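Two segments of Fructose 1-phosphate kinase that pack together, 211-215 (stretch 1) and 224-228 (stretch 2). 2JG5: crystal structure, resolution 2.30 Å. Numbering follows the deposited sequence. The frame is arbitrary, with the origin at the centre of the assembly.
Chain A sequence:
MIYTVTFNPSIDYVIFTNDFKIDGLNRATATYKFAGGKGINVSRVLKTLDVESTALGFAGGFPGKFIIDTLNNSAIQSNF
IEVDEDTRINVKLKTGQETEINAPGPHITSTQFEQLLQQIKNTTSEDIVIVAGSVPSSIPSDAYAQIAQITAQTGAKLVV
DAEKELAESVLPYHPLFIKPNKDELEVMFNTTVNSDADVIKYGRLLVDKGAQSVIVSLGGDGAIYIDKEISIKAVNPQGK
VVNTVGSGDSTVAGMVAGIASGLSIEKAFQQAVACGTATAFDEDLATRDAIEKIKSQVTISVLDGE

Stretch 1 211-215: AQSVI
Stretch 2 224-228: IYIDK

How do the two segments lie? They run antiparallel, 174° apart, with Val 214 opposite Ile 226 and Ile 215 opposite Tyr 225. Extended Ile 224 (phi/psi -126/128; chi1 m, chi2 t) has its CA-to-CB bond pointing away; its O lies 3.4 Å from Ile 215 CA in a CA-H...O contact.

What does Tyr 225 touch? At -95/133, with CA atoms 4.4 Å apart, it forms the non-hydrogen-bonded pair with Ile 215 (-104/126; m, t), whose CG1 meets the ring edge 4.1 Å from Tyr 225 CD1. Chi1 169° and chi2 93° bring Tyr 225 OH 3.2 Å from Ser 213 CB; this OH also donates a weak 2.8 Å bond to Asp 227 OD1.

What holds Ile 226 to Val 214? At -126/129 it faces Val 214 (-144/130; chi1 t), CA atoms 5.1 Å apart, and both backbone hydrogen bonds close: Ile 226 N to Val 214 O, 2.7 Å, and Val 214 N to Ile 226 O, 2.9 Å. Chi1 -51° and chi2 91° put Ile 226 CD1 4.4 Å from Val 214 CB.

What lies past Ile 226? Asp 227 (-117/177; chi1 -132°) sits across from Ser 213 (-162/171; chi1 p), CA atoms 4.7 Å apart. Beyond it, one water donates to Gln 212 O (2.6 Å from the water O) and accepts from Lys 228 N (2.8 Å).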

# COMPACT_ATOMS: atom_id res chain seq x y z
N ALA A 211 -17.13 -4.07 -36.13
CA ALA A 211 -17.73 -3.25 -35.06
C ALA A 211 -19.18 -2.92 -35.37
O ALA A 211 -19.49 -2.48 -36.47
CB ALA A 211 -16.93 -1.96 -34.85
N GLN A 212 -20.08 -3.16 -34.41
CA GLN A 212 -21.48 -2.79 -34.57
C GLN A 212 -21.63 -1.27 -34.61
O GLN A 212 -22.50 -0.74 -35.30
CB GLN A 212 -22.34 -3.40 -33.45
CG GLN A 212 -22.64 -4.89 -33.62
CD GLN A 212 -23.58 -5.43 -32.55
OE1 GLN A 212 -24.70 -4.94 -32.37
NE2 GLN A 212 -23.12 -6.44 -31.82
N SER A 213 -20.77 -0.59 -33.86
CA SER A 213 -20.66 0.86 -33.88
C SER A 213 -19.32 1.26 -33.28
O SER A 213 -18.60 0.42 -32.74
CB SER A 213 -21.81 1.50 -33.11
OG SER A 213 -21.86 1.04 -31.78
N VAL A 214 -18.98 2.55 -33.40
CA VAL A 214 -17.68 3.05 -32.96
C VAL A 214 -17.86 4.44 -32.39
O VAL A 214 -18.48 5.29 -33.03
CB VAL A 214 -16.65 3.13 -34.13
CG1 VAL A 214 -15.31 3.72 -33.67
CG2 VAL A 214 -16.42 1.77 -34.77
N ILE A 215 -17.33 4.68 -31.19
CA ILE A 215 -17.21 6.03 -30.65
C ILE A 215 -15.77 6.47 -30.78
O ILE A 215 -14.86 5.76 -30.34
CB ILE A 215 -17.65 6.13 -29.18
CG1 ILE A 215 -19.12 5.76 -29.03
CG2 ILE A 215 -17.42 7.54 -28.65
CD1 ILE A 215 -19.55 5.55 -27.58
N ILE A 224 -17.33 11.47 -31.84
CA ILE A 224 -18.18 11.06 -32.95
C ILE A 224 -18.60 9.61 -32.80
O ILE A 224 -17.76 8.73 -32.59
CB ILE A 224 -17.52 11.32 -34.33
CG1 ILE A 224 -17.30 12.83 -34.53
CG2 ILE A 224 -18.38 10.72 -35.45
CD1 ILE A 224 -16.54 13.20 -35.74
N TYR A 225 -19.90 9.39 -32.89
CA TYR A 225 -20.44 8.04 -32.91
C TYR A 225 -20.62 7.66 -34.38
O TYR A 225 -21.14 8.46 -35.16
CB TYR A 225 -21.78 8.00 -32.17
CG TYR A 225 -22.54 6.70 -32.37
CD1 TYR A 225 -22.39 5.65 -31.46
CD2 TYR A 225 -23.37 6.52 -33.47
CE1 TYR A 225 -23.08 4.46 -31.65
CE2 TYR A 225 -24.05 5.34 -33.67
CZ TYR A 225 -23.90 4.32 -32.76
OH TYR A 225 -24.59 3.15 -32.97
N ILE A 226 -20.18 6.45 -34.74
CA ILE A 226 -20.36 5.95 -36.11
C ILE A 226 -21.07 4.59 -36.14
O ILE A 226 -20.64 3.65 -35.46
CB ILE A 226 -19.02 5.85 -36.92
CG1 ILE A 226 -18.22 7.16 -36.86
CG2 ILE A 226 -19.30 5.47 -38.37
CD1 ILE A 226 -17.22 7.23 -35.72
N ASP A 227 -22.11 4.51 -36.96
CA ASP A 227 -22.97 3.34 -37.18
C ASP A 227 -22.84 2.91 -38.62
O ASP A 227 -22.20 3.61 -39.42
CB ASP A 227 -24.42 3.80 -37.02
CG ASP A 227 -25.22 2.93 -36.14
OD1 ASP A 227 -24.64 2.03 -35.50
OD2 ASP A 227 -26.44 3.16 -36.07
N LYS A 228 -23.50 1.81 -38.99
CA LYS A 228 -23.67 1.46 -40.41
C LYS A 228 -24.66 2.42 -41.08
O LYS A 228 -24.58 2.67 -42.28
CB LYS A 228 -24.15 0.00 -40.57
CG LYS A 228 -24.06 -0.58 -41.99
CD LYS A 228 -24.87 -1.89 -42.13
CE LYS A 228 -25.25 -2.22 -43.59
NZ LYS A 228 -24.32 -3.17 -44.28
O HOH W 1 -23.69 -0.56 -37.56